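Local coordinates for cell surface protein (Faecalibacterium prausnitzii A2-165, PDB 4GT6) that is of unknown function but, as an extracellular protein built of BspA-type leucine-rich repeats, probably binds other proteins, at residues Leu235-Ile249 / Glu257-Lys271. Sequence-based numbering, arbitrary orientation. Where two conformers were deposited one is given.
Sequences LIRYPSQREDPAFKI and ETHAFDSCAYLASVK. With EDO (1,2-ethanediol), chain L.
Two successive coils of the leucine-rich-repeat solenoid stack here, pairing along one side through the parallel strands 246-248 and 269-271, whose axes approach to 4.8 Å. Phe-247 N donates to Ser-269 O and Phe-247 O accepts from Lys-271 N; Ile-249 N to Lys-271 O carries the ladder on. Just ahead of it, Pro-245 O takes the N-H groups of both Ala-268 and Ser-269. Glu-257 N to Leu-235 O, Tyr-238 N to Ala-260 O and Ala-265 N to Ser-240 O continue the joining around the coil. Phe-261 lies inside the solenoid among Leu-235, Tyr-238, Phe-247 and Ile-249. Tyr-238 CB sits over one face of the Phe-261 ring, 3.9 Å from that ring's centroid, and because Tyr-238 CG stands anti to the backbone N (chi1 -178°) the tyrosine ring extends onward, near parallel to Phe-261 but slid so far that the two barely overlap. Phe-247 CD2 meets the edge of the Phe-261 ring in its plane, while Leu-235 CD1 touches Phe-261 CZ at 3.7 Å and Ile-249 CD1 reaches the same atom. Cys-264 SG approaches the Tyr-238 ring obliquely, 3.6 Å from Tyr-238 CD1. The polar grip is made by Arg-237, whose CB points away from 257-271 but whose bends at chi2 and chi3 turn the guanidinium back to Asp-262. Arg-237 NH1 meets Asp-262 OD1 at 2.7 Å in a salt bridge, on its syn side but tilted out of the carboxylate plane. Arg-237 NH2 bonds to Asp-262 O in the carbonyl plane; Ser-240 OG reaches that same Asp-262 O at 2.8 Å. Arg-237 NE and NH2 also converge on Tyr-238 O. At the surface, Glu-243 CG makes a CH-pi contact over the face of the exposed Tyr-266 ring. Phe-201 O and Glu-203 N, in the preceding part of the solenoid, bind Arg-237 NH1 and Asp-262 OD2 respectively. The buried ion pair thus ties successive turns together, its guanidinium fixed from several directions and its charge probably balanced chiefly by Asp-262.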
ATOM      1  N   LEU A 235       0.609  -1.962  17.289  1.00 15.22           N
ATOM      2  CA  LEU A 235       0.480  -3.185  16.489  1.00 14.21           C
ATOM      3  C   LEU A 235       0.153  -2.743  15.063  1.00 16.91           C
ATOM      4  O   LEU A 235      -0.863  -2.080  14.854  1.00 16.00           O
ATOM      5  CB  LEU A 235      -0.639  -4.094  17.068  1.00 14.72           C
ATOM      6  CG  LEU A 235      -0.632  -5.554  16.602  1.00 17.52           C
ATOM      7  CD1 LEU A 235      -1.377  -6.431  17.607  1.00 17.41           C
ATOM      8  CD2 LEU A 235      -1.298  -5.738  15.206  1.00 18.64           C
ATOM      9  N   ILE A 236       1.019  -3.070  14.093  1.00 14.14           N
ATOM     10  CA  ILE A 236       0.779  -2.551  12.749  1.00 14.06           C
ATOM     11  C   ILE A 236       0.337  -3.630  11.744  1.00 17.67           C
ATOM     12  O   ILE A 236      -0.404  -3.283  10.818  1.00 16.60           O
ATOM     13  CB  ILE A 236       1.971  -1.697  12.242  1.00 18.16           C
ATOM     14  CG1 ILE A 236       3.235  -2.516  11.956  1.00 20.02           C
ATOM     15  CG2 ILE A 236       2.257  -0.446  13.202  1.00 17.51           C
ATOM     16  CD1 ILE A 236       4.351  -1.690  11.308  1.00 27.16           C
ATOM     17  N   ARG A 237       0.727  -4.921  11.919  1.00 14.37           N
ATOM     18  CA  ARG A 237       0.289  -5.945  10.975  1.00 14.11           C
ATOM     19  C   ARG A 237       0.206  -7.333  11.618  1.00 17.50           C
ATOM     20  O   ARG A 237       1.222  -7.924  12.001  1.00 16.49           O
ATOM     21  CB  ARG A 237       1.220  -6.004   9.730  1.00 13.46           C
ATOM     22  CG  ARG A 237       0.823  -7.019   8.663  1.00 15.36           C
ATOM     23  CD  ARG A 237      -0.403  -6.573   7.854  1.00 15.26           C
ATOM     24  NE  ARG A 237      -1.653  -7.121   8.403  1.00 14.36           N
ATOM     25  CZ  ARG A 237      -2.859  -6.893   7.890  1.00 19.58           C
ATOM     26  NH1 ARG A 237      -3.009  -6.051   6.871  1.00 13.99           N
ATOM     27  NH2 ARG A 237      -3.928  -7.507   8.392  1.00 16.03           N
ATOM     28  N   TYR A 238      -1.026  -7.832  11.730  1.00 13.91           N
ATOM     29  CA  TYR A 238      -1.316  -9.204  12.142  1.00 13.52           C
ATOM     30  C   TYR A 238      -1.498  -9.990  10.834  1.00 16.68           C
ATOM     31  O   TYR A 238      -2.240  -9.522   9.974  1.00 17.32           O
ATOM     32  CB  TYR A 238      -2.552  -9.256  13.035  1.00 14.05           C
ATOM     33  CG  TYR A 238      -2.865 -10.652  13.535  1.00 15.56           C
ATOM     34  CD1 TYR A 238      -3.658 -11.523  12.784  1.00 17.63           C
ATOM     35  CD2 TYR A 238      -2.426 -11.080  14.783  1.00 16.72           C
ATOM     36  CE1 TYR A 238      -3.951 -12.809  13.241  1.00 19.17           C
ATOM     37  CE2 TYR A 238      -2.736 -12.352  15.264  1.00 18.05           C
ATOM     38  CZ  TYR A 238      -3.499 -13.211  14.489  1.00 22.23           C
ATOM     39  OH  TYR A 238      -3.786 -14.467  14.957  1.00 20.18           O
ATOM     40  N   PRO A 239      -0.840 -11.154  10.637  1.00 16.38           N
ATOM     41  CA  PRO A 239      -0.925 -11.831   9.322  1.00 16.52           C
ATOM     42  C   PRO A 239      -2.322 -12.388   9.064  1.00 19.79           C
ATOM     43  O   PRO A 239      -2.836 -13.131   9.885  1.00 18.68           O
ATOM     44  CB  PRO A 239       0.152 -12.936   9.382  1.00 18.56           C
ATOM     45  CG  PRO A 239       0.680 -12.946  10.767  1.00 23.22           C
ATOM     46  CD  PRO A 239       0.066 -11.848  11.577  1.00 18.11           C
ATOM     47  N   SER A 240      -2.967 -11.949   7.967  1.00 16.11           N
ATOM     48  CA  SER A 240      -4.360 -12.320   7.670  1.00 16.18           C
ATOM     49  C   SER A 240      -4.595 -13.827   7.545  1.00 19.78           C
ATOM     50  O   SER A 240      -5.697 -14.287   7.827  1.00 19.49           O
ATOM     51  CB  SER A 240      -4.825 -11.643   6.385  1.00 18.47           C
ATOM     52  OG  SER A 240      -4.958 -10.245   6.601  1.00 24.36           O
ATOM     53  N   GLN A 241      -3.573 -14.588   7.131  1.00 16.63           N
ATOM     54  CA  GLN A 241      -3.705 -16.034   6.972  1.00 17.67           C
ATOM     55  C   GLN A 241      -3.264 -16.817   8.215  1.00 22.88           C
ATOM     56  O   GLN A 241      -3.302 -18.054   8.199  1.00 22.75           O
ATOM     57  CB  GLN A 241      -2.957 -16.510   5.708  1.00 19.00           C
ATOM     58  CG  GLN A 241      -3.633 -16.024   4.422  1.00 19.59           C
ATOM     59  CD  GLN A 241      -5.021 -16.600   4.242  1.00 28.12           C
ATOM     60  OE1 GLN A 241      -5.271 -17.776   4.496  1.00 26.08           O
ATOM     61  NE2 GLN A 241      -5.950 -15.795   3.796  1.00 26.21           N
ATOM     62  N   ARG A 242      -2.939 -16.124   9.322  1.00 20.31           N
ATOM     63  CA  ARG A 242      -2.584 -16.811  10.581  1.00 19.96           C
ATOM     64  C   ARG A 242      -3.802 -17.614  11.062  1.00 22.56           C
ATOM     65  O   ARG A 242      -4.899 -17.065  11.208  1.00 23.12           O
ATOM     66  CB  ARG A 242      -2.120 -15.793  11.616  1.00 19.15           C
ATOM     67  CG  ARG A 242      -1.664 -16.433  12.890  1.00 24.89           C
ATOM     68  CD  ARG A 242      -0.850 -15.446  13.661  1.00 18.01           C
ATOM     69  NE  ARG A 242      -0.575 -15.967  14.999  1.00 23.74           N
ATOM     70  CZ  ARG A 242       0.271 -15.389  15.834  1.00 31.56           C
ATOM     71  NH1 ARG A 242       0.898 -14.276  15.484  1.00 25.72           N
ATOM     72  NH2 ARG A 242       0.509 -15.926  17.022  1.00 26.04           N
ATOM     73  N   GLU A 243      -3.615 -18.914  11.299  1.00 19.98           N
ATOM     74  CA  GLU A 243      -4.744 -19.809  11.590  1.00 20.27           C
ATOM     75  C   GLU A 243      -5.246 -19.863  13.043  1.00 24.05           C
ATOM     76  O   GLU A 243      -6.284 -20.483  13.290  1.00 21.92           O
ATOM     77  CB  GLU A 243      -4.408 -21.228  11.115  1.00 22.41           C
ATOM     78  CG  GLU A 243      -4.254 -21.269   9.599  1.00 27.98           C
ATOM     79  CD  GLU A 243      -4.065 -22.632   8.960  1.00 47.69           C
ATOM     80  OE1 GLU A 243      -4.452 -23.647   9.581  1.00 42.16           O
ATOM     81  OE2 GLU A 243      -3.609 -22.672   7.795  1.00 42.27           O
ATOM     82  N   ASP A 244      -4.557 -19.229  13.998  1.00 20.71           N
ATOM     83  CA  ASP A 244      -4.999 -19.291  15.403  1.00 20.87           C
ATOM     84  C   ASP A 244      -6.393 -18.700  15.601  1.00 23.51           C
ATOM     85  O   ASP A 244      -6.636 -17.571  15.191  1.00 22.29           O
ATOM     86  CB  ASP A 244      -4.001 -18.563  16.315  1.00 22.87           C
ATOM     87  CG  ASP A 244      -2.606 -19.128  16.169  1.00 35.13           C
ATOM     88  OD1 ASP A 244      -2.352 -20.225  16.712  1.00 40.38           O
ATOM     89  OD2 ASP A 244      -1.832 -18.573  15.383  1.00 33.60           O
ATOM     90  N   PRO A 245      -7.317 -19.438  16.244  1.00 22.59           N
ATOM     91  CA  PRO A 245      -8.664 -18.887  16.462  1.00 22.40           C
ATOM     92  C   PRO A 245      -8.665 -17.705  17.424  1.00 22.95           C
ATOM     93  O   PRO A 245      -9.582 -16.912  17.361  1.00 22.77           O
ATOM     94  CB  PRO A 245      -9.448 -20.067  17.066  1.00 24.89           C
ATOM     95  CG  PRO A 245      -8.641 -21.267  16.769  1.00 30.08           C
ATOM     96  CD  PRO A 245      -7.221 -20.824  16.750  1.00 24.86           C
ATOM     97  N   ALA A 246      -7.669 -17.603  18.328  1.00 19.61           N
ATOM     98  CA  ALA A 246      -7.643 -16.516  19.309  1.00 19.50           C
ATOM     99  C   ALA A 246      -6.306 -15.788  19.318  1.00 21.79           C
ATOM    100  O   ALA A 246      -5.252 -16.391  19.072  1.00 19.70           O
ATOM    101  CB  ALA A 246      -7.926 -17.059  20.703  1.00 21.07           C
ATOM    102  N   PHE A 247      -6.352 -14.504  19.672  1.00 17.08           N
ATOM    103  CA  PHE A 247      -5.128 -13.722  19.839  1.00 16.17           C
ATOM    104  C   PHE A 247      -5.330 -12.750  20.978  1.00 18.81           C
ATOM    105  O   PHE A 247      -6.390 -12.153  21.084  1.00 18.31           O
ATOM    106  CB  PHE A 247      -4.706 -12.986  18.547  1.00 16.62           C
ATOM    107  CG  PHE A 247      -3.401 -12.219  18.712  1.00 18.05           C
ATOM    108  CD1 PHE A 247      -2.194 -12.893  18.911  1.00 19.41           C
ATOM    109  CD2 PHE A 247      -3.384 -10.823  18.691  1.00 18.83           C
ATOM    110  CE1 PHE A 247      -0.994 -12.186  19.081  1.00 19.59           C
ATOM    111  CE2 PHE A 247      -2.176 -10.118  18.811  1.00 19.79           C
ATOM    112  CZ  PHE A 247      -0.994 -10.801  19.031  1.00 18.70           C
ATOM    113  N   LYS A 248      -4.340 -12.633  21.858  1.00 15.57           N
ATOM    114  CA  LYS A 248      -4.360 -11.652  22.933  1.00 15.17           C
ATOM    115  C   LYS A 248      -3.271 -10.638  22.620  1.00 19.66           C
ATOM    116  O   LYS A 248      -2.084 -10.984  22.554  1.00 17.41           O
ATOM    117  CB  LYS A 248      -4.148 -12.285  24.330  1.00 17.35           C
ATOM    118  CG  LYS A 248      -4.176 -11.240  25.463  1.00 19.61           C
ATOM    119  CD  LYS A 248      -4.039 -11.878  26.863  1.00 20.57           C
ATOM    120  CE  LYS A 248      -2.608 -12.285  27.237  1.00 18.43           C
ATOM    121  NZ  LYS A 248      -2.612 -13.226  28.412  1.00 20.27           N
ATOM    122  N   ILE A 249      -3.671  -9.388  22.425  1.00 15.03           N
ATOM    123  CA  ILE A 249      -2.700  -8.317  22.149  1.00 13.36           C
ATOM    124  C   ILE A 249      -1.860  -8.117  23.434  1.00 14.45           C
ATOM    125  O   ILE A 249      -2.426  -7.971  24.517  1.00 13.58           O
ATOM    126  CB  ILE A 249      -3.423  -7.027  21.700  1.00 15.74           C
ATOM    127  CG1 ILE A 249      -4.128  -7.259  20.333  1.00 16.08           C
ATOM    128  CG2 ILE A 249      -2.433  -5.837  21.633  1.00 16.31           C
ATOM    129  CD1 ILE A 249      -5.168  -6.169  19.970  1.00 17.72           C
ATOM    130  N   GLU A 257      -2.871  -0.024  15.048  1.00 13.37           N
ATOM    131  CA  GLU A 257      -2.788   0.888  13.919  1.00 13.83           C
ATOM    132  C   GLU A 257      -3.865   0.546  12.841  1.00 16.03           C
ATOM    133  O   GLU A 257      -4.495  -0.518  12.881  1.00 15.02           O
ATOM    134  CB  GLU A 257      -1.349   0.924  13.358  1.00 16.11           C
ATOM    135  CG  GLU A 257      -1.018   2.110  12.453  1.00 25.13           C
ATOM    136  CD  GLU A 257      -1.506   3.457  12.954  1.00 36.99           C
ATOM    137  OE1 GLU A 257      -0.864   4.004  13.879  1.00 24.29           O
ATOM    138  OE2 GLU A 257      -2.586   3.909  12.504  1.00 22.53           O
ATOM    139  N   THR A 258      -4.126   1.500  11.949  0.67 14.15           N
ATOM    140  CA  THR A 258      -5.138   1.368  10.902  0.67 13.94           C
ATOM    141  C   THR A 258      -4.917   0.076  10.103  0.67 16.37           C
ATOM    142  O   THR A 258      -3.779  -0.263   9.766  0.67 14.66           O
ATOM    143  CB  THR A 258      -5.178   2.630  10.009  0.67 18.24           C
ATOM    144  OG1 THR A 258      -6.214   2.492   9.028  0.67 14.85           O
ATOM    145  CG2 THR A 258      -3.857   2.921   9.310  0.67 16.75           C
ATOM    146  N   HIS A 259      -6.012  -0.671   9.858  1.00 14.03           N
ATOM    147  CA  HIS A 259      -6.039  -1.935   9.095  1.00 14.34           C
ATOM    148  C   HIS A 259      -5.047  -3.002   9.628  1.00 16.12           C
ATOM    149  O   HIS A 259      -4.664  -3.899   8.871  1.00 15.87           O
ATOM    150  CB  HIS A 259      -5.787  -1.625   7.589  1.00 15.86           C
ATOM    151  CG  HIS A 259      -6.821  -0.693   7.023  1.00 19.87           C
ATOM    152  ND1 HIS A 259      -6.516   0.619   6.689  1.00 22.20           N
ATOM    153  CD2 HIS A 259      -8.140  -0.901   6.802  1.00 22.67           C
ATOM    154  CE1 HIS A 259      -7.656   1.161   6.272  1.00 22.35           C
ATOM    155  NE2 HIS A 259      -8.654   0.277   6.300  1.00 22.54           N
ATOM    156  N   ALA A 260      -4.653  -2.940  10.932  1.00 13.43           N
ATOM    157  CA  ALA A 260      -3.657  -3.893  11.455  1.00 13.36           C
ATOM    158  C   ALA A 260      -4.156  -5.341  11.396  1.00 17.24           C
ATOM    159  O   ALA A 260      -3.352  -6.262  11.243  1.00 16.76           O
ATOM    160  CB  ALA A 260      -3.266  -3.537  12.897  1.00 13.82           C
ATOM    161  N   PHE A 261      -5.484  -5.541  11.522  1.00 13.70           N
ATOM    162  CA  PHE A 261      -6.094  -6.880  11.491  1.00 14.10           C
ATOM    163  C   PHE A 261      -7.083  -7.002  10.343  1.00 16.52           C
ATOM    164  O   PHE A 261      -7.973  -7.840  10.400  1.00 17.06           O
ATOM    165  CB  PHE A 261      -6.833  -7.181  12.812  1.00 14.37           C
ATOM    166  CG  PHE A 261      -6.006  -7.394  14.049  1.00 14.86           C
ATOM    167  CD1 PHE A 261      -5.592  -6.312  14.825  1.00 15.88           C
ATOM    168  CD2 PHE A 261      -5.729  -8.683  14.509  1.00 15.51           C
ATOM    169  CE1 PHE A 261      -4.864  -6.510  16.005  1.00 15.77           C
ATOM    170  CE2 PHE A 261      -4.985  -8.881  15.679  1.00 17.65           C
ATOM    171  CZ  PHE A 261      -4.562  -7.793  16.424  1.00 16.55           C
ATOM    172  N   ASP A 262      -6.932  -6.209   9.278  1.00 14.97           N
ATOM    173  CA  ASP A 262      -7.909  -6.317   8.209  1.00 14.29           C
ATOM    174  C   ASP A 262      -7.821  -7.692   7.522  1.00 19.16           C
ATOM    175  O   ASP A 262      -6.746  -8.307   7.462  1.00 17.81           O
ATOM    176  CB  ASP A 262      -7.816  -5.150   7.198  1.00 16.02           C
ATOM    177  CG  ASP A 262      -6.585  -5.055   6.279  1.00 21.98           C
ATOM    178  OD1 ASP A 262      -5.666  -5.879   6.419  1.00 22.48           O
ATOM    179  OD2 ASP A 262      -6.561  -4.162   5.416  1.00 24.51           O
ATOM    180  N   SER A 263      -8.996  -8.205   7.102  1.00 17.46           N
ATOM    181  CA  SER A 263      -9.165  -9.437   6.327  1.00 18.24           C
ATOM    182  C   SER A 263      -8.556 -10.700   6.966  1.00 22.37           C
ATOM    183  O   SER A 263      -8.063 -11.573   6.237  1.00 22.79           O
ATOM    184  CB  SER A 263      -8.628  -9.255   4.907  1.00 22.17           C
ATOM    185  OG  SER A 263      -9.386  -8.261   4.236  1.00 27.37           O
ATOM    186  N   CYS A 264      -8.628 -10.836   8.307  1.00 19.44           N
ATOM    187  CA  CYS A 264      -8.166 -12.078   8.952  1.00 19.84           C
ATOM    188  C   CYS A 264      -9.154 -13.192   8.638  1.00 22.83           C
ATOM    189  O   CYS A 264     -10.322 -13.098   9.012  1.00 23.64           O
ATOM    190  CB  CYS A 264      -8.006 -11.892  10.453  1.00 19.81           C
ATOM    191  SG  CYS A 264      -6.659 -10.785  10.896  1.00 23.19           S
ATOM    192  N   ALA A 265      -8.705 -14.215   7.930  1.00 19.08           N
ATOM    193  CA  ALA A 265      -9.570 -15.315   7.502  1.00 19.76           C
ATOM    194  C   ALA A 265      -9.976 -16.267   8.656  1.00 24.07           C
ATOM    195  O   ALA A 265     -11.025 -16.906   8.561  1.00 23.78           O
ATOM    196  CB  ALA A 265      -8.868 -16.119   6.411  1.00 20.82           C
ATOM    197  N   TYR A 266      -9.149 -16.375   9.714  1.00 19.14           N
ATOM    198  CA  TYR A 266      -9.357 -17.380  10.767  1.00 19.59           C
ATOM    199  C   TYR A 266      -9.588 -16.826  12.159  1.00 21.90           C
ATOM    200  O   TYR A 266     -10.130 -17.552  13.006  1.00 21.61           O
ATOM    201  CB  TYR A 266      -8.140 -18.327  10.829  1.00 21.56           C
ATOM    202  CG  TYR A 266      -7.857 -19.037   9.518  1.00 26.16           C
ATOM    203  CD1 TYR A 266      -8.520 -20.214   9.183  1.00 30.38           C
ATOM    204  CD2 TYR A 266      -6.917 -18.537   8.619  1.00 26.48           C
ATOM    205  CE1 TYR A 266      -8.282 -20.860   7.968  1.00 34.32           C
ATOM    206  CE2 TYR A 266      -6.662 -19.180   7.402  1.00 28.51           C
ATOM    207  CZ  TYR A 266      -7.346 -20.343   7.084  1.00 40.07           C
ATOM    208  OH  TYR A 266      -7.096 -20.997   5.902  1.00 40.79           O
ATOM    209  N   LEU A 267      -9.110 -15.610  12.439  1.00 19.07           N
ATOM    210  CA  LEU A 267      -9.211 -15.020  13.780  1.00 18.43           C
ATOM    211  C   LEU A 267     -10.663 -14.941  14.252  1.00 21.76           C
ATOM    212  O   LEU A 267     -11.485 -14.279  13.610  1.00 20.89           O
ATOM    213  CB  LEU A 267      -8.556 -13.631  13.787  1.00 17.82           C
ATOM    214  CG  LEU A 267      -8.416 -12.951  15.172  1.00 21.67           C
ATOM    215  CD1 LEU A 267      -7.483 -13.745  16.104  1.00 21.24           C
ATOM    216  CD2 LEU A 267      -7.901 -11.548  15.026  1.00 22.48           C
ATOM    217  N   ALA A 268     -10.979 -15.640  15.366  1.00 18.02           N
ATOM    218  CA  ALA A 268     -12.351 -15.710  15.900  1.00 18.90           C
ATOM    219  C   ALA A 268     -12.526 -14.913  17.198  1.00 22.14           C
ATOM    220  O   ALA A 268     -13.642 -14.503  17.524  1.00 21.38           O
ATOM    221  CB  ALA A 268     -12.746 -17.170  16.141  1.00 20.68           C
ATOM    222  N   SER A 269     -11.430 -14.696  17.937  1.00 18.42           N
ATOM    223  CA  SER A 269     -11.499 -14.014  19.221  1.00 18.25           C
ATOM    224  C   SER A 269     -10.300 -13.106  19.400  1.00 21.06           C
ATOM    225  O   SER A 269      -9.186 -13.549  19.184  1.00 20.61           O
ATOM    226  CB  SER A 269     -11.530 -15.055  20.341  1.00 22.51           C
ATOM    227  OG  SER A 269     -11.540 -14.444  21.621  1.00 33.84           O
ATOM    228  N   VAL A 270     -10.515 -11.855  19.814  1.00 17.15           N
ATOM    229  CA  VAL A 270      -9.383 -10.961  20.067  1.00 17.05           C
ATOM    230  C   VAL A 270      -9.551 -10.342  21.465  1.00 20.70           C
ATOM    231  O   VAL A 270     -10.675 -10.043  21.880  1.00 19.22           O
ATOM    232  CB  VAL A 270      -9.167  -9.896  18.949  1.00 21.88           C
ATOM    233  CG1 VAL A 270     -10.350  -8.931  18.822  1.00 22.21           C
ATOM    234  CG2 VAL A 270      -7.844  -9.135  19.128  1.00 21.81           C
ATOM    235  N   LYS A 271      -8.422 -10.169  22.188  1.00 17.22           N
ATOM    236  CA  LYS A 271      -8.431  -9.548  23.510  0.50 17.20           C
ATOM    237  C   LYS A 271      -7.436  -8.401  23.515  1.00 21.00           C
ATOM    238  O   LYS A 271      -6.314  -8.557  23.036  1.00 19.46           O
ATOM    239  CB  LYS A 271      -8.141 -10.571  24.619  0.50 19.80           C
ATOM    240  CG  LYS A 271      -9.306 -11.539  24.781  0.50 28.80           C
ATOM    241  CD  LYS A 271      -9.092 -12.640  25.801  0.50 38.64           C
ATOM    242  CE  LYS A 271     -10.242 -13.623  25.788  0.50 43.11           C
ATOM    243  NZ  LYS A 271     -11.558 -12.966  26.037  0.50 49.84           N
TER
HETATM  244  C1  EDO L 910      -6.254   5.664   6.746  1.00 35.06           C
HETATM  245  O1  EDO L 910      -6.270   4.292   7.105  1.00 22.05           O
HETATM  246  C2  EDO L 910      -5.884   6.583   7.924  1.00 38.65           C
HETATM  247  O2  EDO L 910      -4.499   6.500   8.160  1.00 42.20           O
HETATM  248  O   HOH W   1      -1.300  -0.726  10.563  1.00 20.42           O
HETATM  249  O   HOH W   2      -1.625  -3.560   8.185  1.00 25.24           O
HETATM  250  O   HOH W   3      -6.593 -15.021  10.398  1.00 20.82           O
HETATM  251  O   HOH W   4      -7.394 -12.933   4.021  1.00 28.27           O
HETATM  252  O   HOH W   5      -4.545 -20.209   4.394  1.00 43.29           O
HETATM  253  O   HOH W   6      -8.549 -13.888  22.451  1.00 41.75           O